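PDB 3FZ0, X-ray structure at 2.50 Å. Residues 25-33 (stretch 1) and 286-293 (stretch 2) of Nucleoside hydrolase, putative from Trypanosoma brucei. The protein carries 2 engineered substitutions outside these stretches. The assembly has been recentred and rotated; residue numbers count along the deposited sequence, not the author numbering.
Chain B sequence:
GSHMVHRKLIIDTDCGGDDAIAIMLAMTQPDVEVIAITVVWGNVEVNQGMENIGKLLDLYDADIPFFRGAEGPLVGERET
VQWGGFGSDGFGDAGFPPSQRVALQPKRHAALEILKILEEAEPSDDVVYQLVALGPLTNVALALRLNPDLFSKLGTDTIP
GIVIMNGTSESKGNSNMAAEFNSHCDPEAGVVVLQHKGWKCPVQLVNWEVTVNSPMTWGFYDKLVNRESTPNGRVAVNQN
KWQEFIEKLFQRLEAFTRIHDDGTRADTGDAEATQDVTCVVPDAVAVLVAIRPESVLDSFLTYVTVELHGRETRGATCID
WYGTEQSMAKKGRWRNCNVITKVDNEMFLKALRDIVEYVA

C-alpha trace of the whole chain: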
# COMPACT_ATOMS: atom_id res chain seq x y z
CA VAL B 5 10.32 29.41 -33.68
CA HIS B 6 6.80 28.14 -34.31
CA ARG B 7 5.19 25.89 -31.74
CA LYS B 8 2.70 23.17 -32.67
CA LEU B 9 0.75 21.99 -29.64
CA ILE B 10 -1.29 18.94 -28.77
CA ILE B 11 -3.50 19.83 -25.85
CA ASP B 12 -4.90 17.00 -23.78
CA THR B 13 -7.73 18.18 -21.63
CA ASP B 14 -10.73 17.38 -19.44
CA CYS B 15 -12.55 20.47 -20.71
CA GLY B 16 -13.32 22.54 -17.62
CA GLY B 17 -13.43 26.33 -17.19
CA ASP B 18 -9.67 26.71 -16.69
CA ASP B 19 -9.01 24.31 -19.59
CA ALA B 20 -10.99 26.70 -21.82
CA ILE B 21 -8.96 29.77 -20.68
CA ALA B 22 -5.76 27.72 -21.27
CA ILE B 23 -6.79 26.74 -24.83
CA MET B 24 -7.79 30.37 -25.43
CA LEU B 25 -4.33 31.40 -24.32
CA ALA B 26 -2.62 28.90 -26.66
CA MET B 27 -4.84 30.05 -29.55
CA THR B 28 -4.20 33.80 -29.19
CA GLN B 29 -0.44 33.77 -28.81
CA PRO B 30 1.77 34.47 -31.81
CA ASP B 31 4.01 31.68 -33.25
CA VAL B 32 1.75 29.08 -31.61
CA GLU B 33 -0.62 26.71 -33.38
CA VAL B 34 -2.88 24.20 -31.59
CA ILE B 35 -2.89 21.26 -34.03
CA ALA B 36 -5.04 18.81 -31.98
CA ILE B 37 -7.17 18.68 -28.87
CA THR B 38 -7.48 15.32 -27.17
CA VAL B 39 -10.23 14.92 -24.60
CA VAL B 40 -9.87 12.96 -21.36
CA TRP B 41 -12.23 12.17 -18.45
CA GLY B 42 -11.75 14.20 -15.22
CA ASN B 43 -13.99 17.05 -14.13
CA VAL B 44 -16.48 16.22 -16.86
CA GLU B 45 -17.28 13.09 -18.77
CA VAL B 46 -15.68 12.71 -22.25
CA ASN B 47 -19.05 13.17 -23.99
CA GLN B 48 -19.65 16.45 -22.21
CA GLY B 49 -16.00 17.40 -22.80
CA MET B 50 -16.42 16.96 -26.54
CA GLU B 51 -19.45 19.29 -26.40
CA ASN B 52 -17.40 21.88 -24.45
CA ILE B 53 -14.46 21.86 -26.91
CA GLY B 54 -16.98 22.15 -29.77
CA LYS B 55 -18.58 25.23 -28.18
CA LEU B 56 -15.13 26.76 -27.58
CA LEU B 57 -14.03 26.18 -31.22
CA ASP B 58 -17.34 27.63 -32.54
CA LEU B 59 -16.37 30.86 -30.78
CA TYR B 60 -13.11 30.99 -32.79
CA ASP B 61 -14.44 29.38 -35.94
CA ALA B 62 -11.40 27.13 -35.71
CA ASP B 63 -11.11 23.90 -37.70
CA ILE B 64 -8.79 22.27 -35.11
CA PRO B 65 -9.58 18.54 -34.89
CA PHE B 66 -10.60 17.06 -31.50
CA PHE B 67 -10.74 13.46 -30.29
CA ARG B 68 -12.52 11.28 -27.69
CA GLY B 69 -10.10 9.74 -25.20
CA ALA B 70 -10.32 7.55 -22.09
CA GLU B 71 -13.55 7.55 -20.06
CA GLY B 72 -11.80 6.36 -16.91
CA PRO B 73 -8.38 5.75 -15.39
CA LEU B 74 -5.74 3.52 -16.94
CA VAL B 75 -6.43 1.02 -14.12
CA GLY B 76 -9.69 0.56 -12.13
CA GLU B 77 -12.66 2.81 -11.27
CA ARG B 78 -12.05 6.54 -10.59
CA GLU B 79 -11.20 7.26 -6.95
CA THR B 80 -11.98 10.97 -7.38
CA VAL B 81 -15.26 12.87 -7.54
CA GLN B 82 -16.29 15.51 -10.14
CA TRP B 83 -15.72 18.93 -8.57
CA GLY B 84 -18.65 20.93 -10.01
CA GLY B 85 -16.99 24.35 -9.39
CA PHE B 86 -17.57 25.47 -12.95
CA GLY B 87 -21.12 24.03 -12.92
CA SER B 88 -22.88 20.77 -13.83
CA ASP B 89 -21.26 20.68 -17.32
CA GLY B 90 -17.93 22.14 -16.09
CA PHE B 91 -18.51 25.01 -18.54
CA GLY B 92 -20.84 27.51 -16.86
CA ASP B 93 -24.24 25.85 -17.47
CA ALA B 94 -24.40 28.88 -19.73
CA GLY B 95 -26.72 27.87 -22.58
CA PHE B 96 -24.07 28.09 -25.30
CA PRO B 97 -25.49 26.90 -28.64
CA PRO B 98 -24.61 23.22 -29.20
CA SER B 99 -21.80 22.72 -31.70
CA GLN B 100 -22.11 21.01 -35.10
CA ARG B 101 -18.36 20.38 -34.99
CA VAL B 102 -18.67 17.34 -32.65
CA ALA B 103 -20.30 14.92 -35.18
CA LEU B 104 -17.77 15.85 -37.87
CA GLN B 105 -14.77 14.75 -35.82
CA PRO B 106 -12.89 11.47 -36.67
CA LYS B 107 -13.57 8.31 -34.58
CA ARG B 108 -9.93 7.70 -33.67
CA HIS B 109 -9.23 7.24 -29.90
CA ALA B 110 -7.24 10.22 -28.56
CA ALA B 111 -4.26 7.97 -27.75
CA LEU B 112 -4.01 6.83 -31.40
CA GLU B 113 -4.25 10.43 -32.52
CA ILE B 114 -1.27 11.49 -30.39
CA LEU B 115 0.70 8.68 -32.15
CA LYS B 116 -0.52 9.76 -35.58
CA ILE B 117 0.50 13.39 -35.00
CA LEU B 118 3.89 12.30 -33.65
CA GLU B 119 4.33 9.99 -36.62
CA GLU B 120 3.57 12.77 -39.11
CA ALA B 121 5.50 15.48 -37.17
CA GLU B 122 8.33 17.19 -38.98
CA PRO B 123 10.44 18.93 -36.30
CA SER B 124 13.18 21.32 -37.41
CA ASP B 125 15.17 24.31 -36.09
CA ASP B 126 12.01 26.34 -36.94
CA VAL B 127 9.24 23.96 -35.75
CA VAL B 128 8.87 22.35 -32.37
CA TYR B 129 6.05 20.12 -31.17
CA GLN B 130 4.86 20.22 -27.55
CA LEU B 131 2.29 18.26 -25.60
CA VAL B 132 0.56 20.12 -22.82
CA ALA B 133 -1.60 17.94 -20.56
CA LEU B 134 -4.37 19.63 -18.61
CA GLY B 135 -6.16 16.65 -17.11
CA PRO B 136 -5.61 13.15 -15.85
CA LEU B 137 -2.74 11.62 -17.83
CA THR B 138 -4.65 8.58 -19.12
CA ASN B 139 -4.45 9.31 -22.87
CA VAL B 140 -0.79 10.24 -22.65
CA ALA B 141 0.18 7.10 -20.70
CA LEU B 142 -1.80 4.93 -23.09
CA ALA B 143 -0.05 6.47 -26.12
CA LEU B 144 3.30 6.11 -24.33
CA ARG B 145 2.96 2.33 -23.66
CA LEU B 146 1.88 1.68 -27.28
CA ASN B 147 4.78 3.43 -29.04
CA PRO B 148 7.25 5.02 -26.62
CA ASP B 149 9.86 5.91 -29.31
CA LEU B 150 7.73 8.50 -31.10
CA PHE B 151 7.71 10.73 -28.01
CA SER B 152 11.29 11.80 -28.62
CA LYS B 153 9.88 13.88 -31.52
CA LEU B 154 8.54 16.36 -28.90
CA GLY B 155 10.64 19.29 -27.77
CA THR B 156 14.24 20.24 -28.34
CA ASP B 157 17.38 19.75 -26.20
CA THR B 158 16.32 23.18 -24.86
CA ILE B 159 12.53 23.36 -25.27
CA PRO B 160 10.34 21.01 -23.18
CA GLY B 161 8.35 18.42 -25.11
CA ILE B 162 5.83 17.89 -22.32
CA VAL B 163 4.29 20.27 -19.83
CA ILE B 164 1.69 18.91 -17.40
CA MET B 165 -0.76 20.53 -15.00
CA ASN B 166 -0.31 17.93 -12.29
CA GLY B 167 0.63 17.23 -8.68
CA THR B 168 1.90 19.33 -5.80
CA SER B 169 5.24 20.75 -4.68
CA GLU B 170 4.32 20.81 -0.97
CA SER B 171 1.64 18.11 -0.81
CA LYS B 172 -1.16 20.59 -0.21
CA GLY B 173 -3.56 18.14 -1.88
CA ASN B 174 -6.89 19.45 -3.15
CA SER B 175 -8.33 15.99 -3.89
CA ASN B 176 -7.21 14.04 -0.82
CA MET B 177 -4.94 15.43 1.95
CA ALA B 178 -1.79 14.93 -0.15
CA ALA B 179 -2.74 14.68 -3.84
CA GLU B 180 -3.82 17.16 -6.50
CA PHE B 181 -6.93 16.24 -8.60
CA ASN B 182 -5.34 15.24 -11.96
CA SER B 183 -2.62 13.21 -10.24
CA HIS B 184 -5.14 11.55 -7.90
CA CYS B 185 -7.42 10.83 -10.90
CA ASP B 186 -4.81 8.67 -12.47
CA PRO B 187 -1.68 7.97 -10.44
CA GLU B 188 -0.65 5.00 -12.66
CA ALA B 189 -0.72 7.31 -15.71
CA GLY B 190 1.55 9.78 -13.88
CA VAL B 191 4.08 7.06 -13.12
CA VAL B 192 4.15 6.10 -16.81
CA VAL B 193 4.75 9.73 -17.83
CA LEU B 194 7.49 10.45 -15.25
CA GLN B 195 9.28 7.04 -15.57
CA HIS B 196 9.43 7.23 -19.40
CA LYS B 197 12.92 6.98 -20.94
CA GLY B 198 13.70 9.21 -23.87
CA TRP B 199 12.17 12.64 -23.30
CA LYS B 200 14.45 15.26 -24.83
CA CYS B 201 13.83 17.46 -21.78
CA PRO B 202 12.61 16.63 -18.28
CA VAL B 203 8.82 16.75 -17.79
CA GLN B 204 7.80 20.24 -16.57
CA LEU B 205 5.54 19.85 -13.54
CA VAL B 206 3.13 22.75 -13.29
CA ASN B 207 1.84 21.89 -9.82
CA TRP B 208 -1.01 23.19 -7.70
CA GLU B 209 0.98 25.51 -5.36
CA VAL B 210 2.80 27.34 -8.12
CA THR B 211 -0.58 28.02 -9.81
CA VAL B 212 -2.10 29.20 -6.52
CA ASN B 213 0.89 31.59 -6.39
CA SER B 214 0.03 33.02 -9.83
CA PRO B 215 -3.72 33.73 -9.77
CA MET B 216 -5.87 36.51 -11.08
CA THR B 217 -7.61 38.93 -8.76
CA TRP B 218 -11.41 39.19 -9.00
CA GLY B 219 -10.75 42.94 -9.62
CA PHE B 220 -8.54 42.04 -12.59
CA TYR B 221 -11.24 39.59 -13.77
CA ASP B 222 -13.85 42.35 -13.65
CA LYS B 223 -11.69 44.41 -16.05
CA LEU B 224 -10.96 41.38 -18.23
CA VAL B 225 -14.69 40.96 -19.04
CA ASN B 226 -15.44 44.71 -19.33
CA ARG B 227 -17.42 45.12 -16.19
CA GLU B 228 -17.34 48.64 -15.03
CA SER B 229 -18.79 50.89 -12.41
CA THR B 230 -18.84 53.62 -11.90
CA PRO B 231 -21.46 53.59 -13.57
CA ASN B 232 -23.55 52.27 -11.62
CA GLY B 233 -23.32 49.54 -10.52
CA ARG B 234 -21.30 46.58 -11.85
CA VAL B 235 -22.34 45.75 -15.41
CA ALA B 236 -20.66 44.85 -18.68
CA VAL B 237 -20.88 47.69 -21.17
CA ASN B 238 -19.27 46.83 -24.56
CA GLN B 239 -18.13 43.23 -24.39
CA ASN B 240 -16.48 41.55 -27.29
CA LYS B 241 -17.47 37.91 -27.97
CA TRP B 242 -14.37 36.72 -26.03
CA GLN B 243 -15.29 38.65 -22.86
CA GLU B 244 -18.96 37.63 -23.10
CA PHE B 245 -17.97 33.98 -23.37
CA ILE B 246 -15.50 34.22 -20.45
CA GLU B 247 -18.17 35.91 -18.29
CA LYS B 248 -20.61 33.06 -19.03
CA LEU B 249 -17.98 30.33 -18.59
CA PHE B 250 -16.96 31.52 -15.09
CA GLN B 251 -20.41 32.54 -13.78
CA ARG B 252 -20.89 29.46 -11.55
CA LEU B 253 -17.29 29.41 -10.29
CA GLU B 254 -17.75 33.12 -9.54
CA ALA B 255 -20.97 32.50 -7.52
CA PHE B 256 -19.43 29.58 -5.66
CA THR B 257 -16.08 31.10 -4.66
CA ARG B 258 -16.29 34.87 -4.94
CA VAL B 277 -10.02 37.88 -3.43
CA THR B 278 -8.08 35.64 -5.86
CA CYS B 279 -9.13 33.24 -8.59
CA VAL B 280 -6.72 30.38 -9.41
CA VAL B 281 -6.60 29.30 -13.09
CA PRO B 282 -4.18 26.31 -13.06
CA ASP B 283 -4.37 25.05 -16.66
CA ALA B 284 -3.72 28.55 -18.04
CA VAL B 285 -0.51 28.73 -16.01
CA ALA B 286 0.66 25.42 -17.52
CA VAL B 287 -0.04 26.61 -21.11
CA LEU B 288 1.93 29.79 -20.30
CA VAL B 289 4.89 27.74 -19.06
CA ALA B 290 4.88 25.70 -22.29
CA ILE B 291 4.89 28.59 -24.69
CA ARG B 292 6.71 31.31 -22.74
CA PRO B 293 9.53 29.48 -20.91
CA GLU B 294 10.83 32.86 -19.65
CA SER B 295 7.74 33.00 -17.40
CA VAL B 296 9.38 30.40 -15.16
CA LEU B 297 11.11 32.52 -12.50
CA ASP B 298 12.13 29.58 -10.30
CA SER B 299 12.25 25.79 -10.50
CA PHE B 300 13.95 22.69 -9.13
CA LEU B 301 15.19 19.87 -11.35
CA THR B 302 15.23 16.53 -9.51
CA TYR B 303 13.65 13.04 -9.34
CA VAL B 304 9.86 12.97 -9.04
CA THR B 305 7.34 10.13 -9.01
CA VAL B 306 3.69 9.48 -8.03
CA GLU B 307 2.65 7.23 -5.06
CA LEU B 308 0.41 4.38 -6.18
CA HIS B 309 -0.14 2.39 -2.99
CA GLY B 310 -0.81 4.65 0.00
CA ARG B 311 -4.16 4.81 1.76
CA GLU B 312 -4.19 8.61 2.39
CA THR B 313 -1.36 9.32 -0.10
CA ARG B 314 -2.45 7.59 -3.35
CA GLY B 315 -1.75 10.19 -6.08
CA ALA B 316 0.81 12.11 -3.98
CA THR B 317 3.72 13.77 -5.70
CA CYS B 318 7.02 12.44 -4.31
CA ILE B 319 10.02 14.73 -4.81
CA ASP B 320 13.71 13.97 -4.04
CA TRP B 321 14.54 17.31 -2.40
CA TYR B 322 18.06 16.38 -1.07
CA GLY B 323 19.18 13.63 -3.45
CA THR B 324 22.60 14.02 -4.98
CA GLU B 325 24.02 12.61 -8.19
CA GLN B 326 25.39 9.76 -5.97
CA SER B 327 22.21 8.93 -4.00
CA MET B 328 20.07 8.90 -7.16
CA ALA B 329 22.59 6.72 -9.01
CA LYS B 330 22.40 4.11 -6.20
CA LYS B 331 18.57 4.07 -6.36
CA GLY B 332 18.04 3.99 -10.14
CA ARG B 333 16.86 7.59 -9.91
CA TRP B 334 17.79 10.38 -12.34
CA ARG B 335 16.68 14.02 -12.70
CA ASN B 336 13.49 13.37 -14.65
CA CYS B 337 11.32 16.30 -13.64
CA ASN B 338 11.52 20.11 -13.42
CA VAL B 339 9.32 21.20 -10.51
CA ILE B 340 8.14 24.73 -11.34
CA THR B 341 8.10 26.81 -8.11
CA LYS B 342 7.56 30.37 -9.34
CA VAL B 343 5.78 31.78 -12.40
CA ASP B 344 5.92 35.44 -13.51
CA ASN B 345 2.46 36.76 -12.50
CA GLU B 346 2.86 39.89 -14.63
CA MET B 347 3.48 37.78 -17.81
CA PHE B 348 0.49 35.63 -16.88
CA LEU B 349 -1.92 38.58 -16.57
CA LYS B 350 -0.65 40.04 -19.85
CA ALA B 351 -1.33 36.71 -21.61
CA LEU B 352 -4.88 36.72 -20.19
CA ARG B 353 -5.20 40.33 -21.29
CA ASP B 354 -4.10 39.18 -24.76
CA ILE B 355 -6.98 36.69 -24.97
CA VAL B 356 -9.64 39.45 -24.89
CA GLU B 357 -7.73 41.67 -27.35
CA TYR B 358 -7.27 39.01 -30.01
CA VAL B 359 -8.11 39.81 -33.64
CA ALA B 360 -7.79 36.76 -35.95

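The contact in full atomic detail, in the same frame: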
# COMPACT_ATOMS: atom_id res chain seq x y z
N LEU B 25 -5.64 30.78 -24.43
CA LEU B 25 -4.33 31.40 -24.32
C LEU B 25 -3.42 30.86 -25.42
O LEU B 25 -2.79 31.65 -26.17
CB LEU B 25 -3.75 31.18 -22.92
CG LEU B 25 -2.61 32.03 -22.37
CD1 LEU B 25 -2.43 31.73 -20.89
CD2 LEU B 25 -1.33 31.78 -23.07
N ALA B 26 -3.34 29.54 -25.54
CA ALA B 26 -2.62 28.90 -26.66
C ALA B 26 -3.03 29.43 -28.04
O ALA B 26 -2.18 29.65 -28.89
CB ALA B 26 -2.79 27.41 -26.63
N MET B 27 -4.34 29.66 -28.24
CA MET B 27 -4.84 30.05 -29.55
C MET B 27 -4.69 31.51 -29.90
O MET B 27 -5.03 31.87 -31.01
CB MET B 27 -6.30 29.65 -29.70
CG MET B 27 -6.48 28.19 -30.04
SD MET B 27 -8.21 27.81 -30.16
CE MET B 27 -8.80 28.66 -28.72
N THR B 28 -4.23 32.34 -28.97
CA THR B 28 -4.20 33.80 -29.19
C THR B 28 -2.78 34.32 -29.02
O THR B 28 -2.54 35.48 -28.87
CB THR B 28 -5.12 34.57 -28.21
OG1 THR B 28 -4.77 34.27 -26.84
CG2 THR B 28 -6.58 34.24 -28.49
N GLN B 29 -1.82 33.42 -29.02
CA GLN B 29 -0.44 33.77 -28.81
C GLN B 29 0.25 33.68 -30.17
O GLN B 29 -0.07 32.81 -30.98
CB GLN B 29 0.12 32.80 -27.77
CG GLN B 29 1.33 33.28 -27.00
CD GLN B 29 1.07 34.43 -26.03
OE1 GLN B 29 -0.07 34.76 -25.69
NE2 GLN B 29 2.15 35.03 -25.57
N PRO B 30 1.16 34.61 -30.48
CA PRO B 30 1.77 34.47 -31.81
C PRO B 30 2.80 33.33 -31.87
O PRO B 30 3.33 32.93 -30.84
CB PRO B 30 2.43 35.83 -32.04
CG PRO B 30 2.71 36.36 -30.64
CD PRO B 30 1.65 35.79 -29.75
N ASP B 31 3.04 32.79 -33.05
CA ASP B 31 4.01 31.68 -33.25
C ASP B 31 3.61 30.39 -32.55
O ASP B 31 4.45 29.54 -32.28
CB ASP B 31 5.44 32.09 -32.84
CG ASP B 31 6.00 33.21 -33.70
OD1 ASP B 31 5.80 33.25 -34.94
OD2 ASP B 31 6.66 34.07 -33.10
N VAL B 32 2.32 30.27 -32.21
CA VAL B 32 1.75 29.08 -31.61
C VAL B 32 0.57 28.64 -32.47
O VAL B 32 -0.26 29.48 -32.91
CB VAL B 32 1.26 29.31 -30.15
CG1 VAL B 32 0.57 28.07 -29.62
CG2 VAL B 32 2.40 29.68 -29.22
N GLU B 33 0.50 27.34 -32.70
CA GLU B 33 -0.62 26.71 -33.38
C GLU B 33 -1.05 25.43 -32.64
O GLU B 33 -0.26 24.47 -32.51
CB GLU B 33 -0.28 26.38 -34.82
CG GLU B 33 -1.49 25.96 -35.64
CD GLU B 33 -1.16 25.30 -36.97
OE1 GLU B 33 0.01 25.29 -37.41
OE2 GLU B 33 -2.11 24.75 -37.56
N ALA B 286 -0.10 26.47 -16.86
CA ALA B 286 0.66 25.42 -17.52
C ALA B 286 0.88 25.77 -19.00
O ALA B 286 2.01 25.68 -19.50
CB ALA B 286 -0.06 24.07 -17.36
N VAL B 287 -0.19 26.14 -19.72
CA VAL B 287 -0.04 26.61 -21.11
C VAL B 287 0.98 27.76 -21.22
O VAL B 287 1.82 27.76 -22.12
CB VAL B 287 -1.40 26.98 -21.81
CG1 VAL B 287 -1.17 27.61 -23.16
CG2 VAL B 287 -2.27 25.71 -21.97
N LEU B 288 0.94 28.72 -20.29
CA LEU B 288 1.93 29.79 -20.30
C LEU B 288 3.37 29.27 -20.16
O LEU B 288 4.29 29.74 -20.86
CB LEU B 288 1.62 30.80 -19.20
CG LEU B 288 2.57 31.99 -19.14
CD1 LEU B 288 2.21 32.94 -20.23
CD2 LEU B 288 2.42 32.64 -17.78
N VAL B 289 3.57 28.30 -19.26
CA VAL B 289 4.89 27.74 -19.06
C VAL B 289 5.40 27.10 -20.35
O VAL B 289 6.56 27.25 -20.69
CB VAL B 289 4.93 26.77 -17.86
CG1 VAL B 289 6.20 25.91 -17.86
CG2 VAL B 289 4.84 27.56 -16.56
N ALA B 290 4.51 26.40 -21.06
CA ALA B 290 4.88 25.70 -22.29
C ALA B 290 5.31 26.64 -23.38
O ALA B 290 6.26 26.36 -24.10
CB ALA B 290 3.71 24.89 -22.81
N ILE B 291 4.61 27.73 -23.54
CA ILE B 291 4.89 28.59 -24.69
C ILE B 291 5.77 29.81 -24.39
O ILE B 291 6.40 30.32 -25.30
CB ILE B 291 3.62 28.90 -25.52
CG1 ILE B 291 2.60 29.68 -24.74
CG2 ILE B 291 2.97 27.60 -25.92
CD1 ILE B 291 1.16 29.52 -25.34
N ARG B 292 5.82 30.24 -23.13
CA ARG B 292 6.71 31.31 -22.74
C ARG B 292 7.60 30.85 -21.61
O ARG B 292 7.33 31.16 -20.46
CB ARG B 292 5.94 32.57 -22.33
CG ARG B 292 4.94 33.07 -23.35
CD ARG B 292 4.69 34.54 -23.18
NE ARG B 292 5.63 35.32 -23.97
CZ ARG B 292 6.09 36.52 -23.62
NH1 ARG B 292 5.72 37.09 -22.49
NH2 ARG B 292 6.95 37.17 -24.42
N PRO B 293 8.68 30.10 -21.94
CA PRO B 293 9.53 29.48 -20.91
C PRO B 293 10.18 30.51 -19.98
O PRO B 293 10.58 30.17 -18.88
CB PRO B 293 10.62 28.76 -21.74
CG PRO B 293 10.65 29.53 -23.07
CD PRO B 293 9.18 29.84 -23.30

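Apolar packing holds these two stretches together: no hydrogen bond crosses between them, and the 312 Å² they bury, both sides summed, is covered largely by aliphatic side chains. The touching residues are at least 259 positions apart in sequence, and the rule to read here is close packing of aliphatic groups.

Ile291, near the end of its helix, is the hub, giving up more area than any other residue. With chi1 at p and chi2 at t, Ile291 places CD1 among Leu25, Ala26, Gln29 and Val32; Ile291 CD1 lies 4.1 Å from Leu25 CD2, Ala26 CA and Gln29 CG. Val32 is touched by both ends of this side chain: its CG2 lies 3.9 Å from Ile291 CG2 and 4.1 Å from Ile291 CD1. Isoleucine suits this place because its long arm carries CD1 in among these four residues, while its CG2 methyl adds a second contact with Val32.

One helical turn earlier, Val287 points toward stretch 1 and sets its CG1 3.8 Å from Ala26 CB and 3.8 Å from Ala26 N. Alanine's small side chain lets the backbones come close here, with the CA atoms of Ala26 and Val287 6.5 Å apart. Leu25, extended in a t,t rotamer, spreads its methyls along the opposing helix: CD2 lies 4.2 Å from Val287 CG1, while CD1 lies 4.5 Å from Leu288 CB, a looser touch.

Polar residues meet where the contact is partly exposed. Gln29 NE2 approaches Arg292 CD at 3.5 Å, a van der Waals contact between an amide and a methylene. Gln29 also packs its CG on Ile291 CD1, so each long side chain offers aliphatic carbon to the contact while keeping a polar end. Between Gln29 and Val32, a type II turn carries Pro30 and Asp31 clear of the contact and brings the chain back, so that Val32 can pack against Ile291.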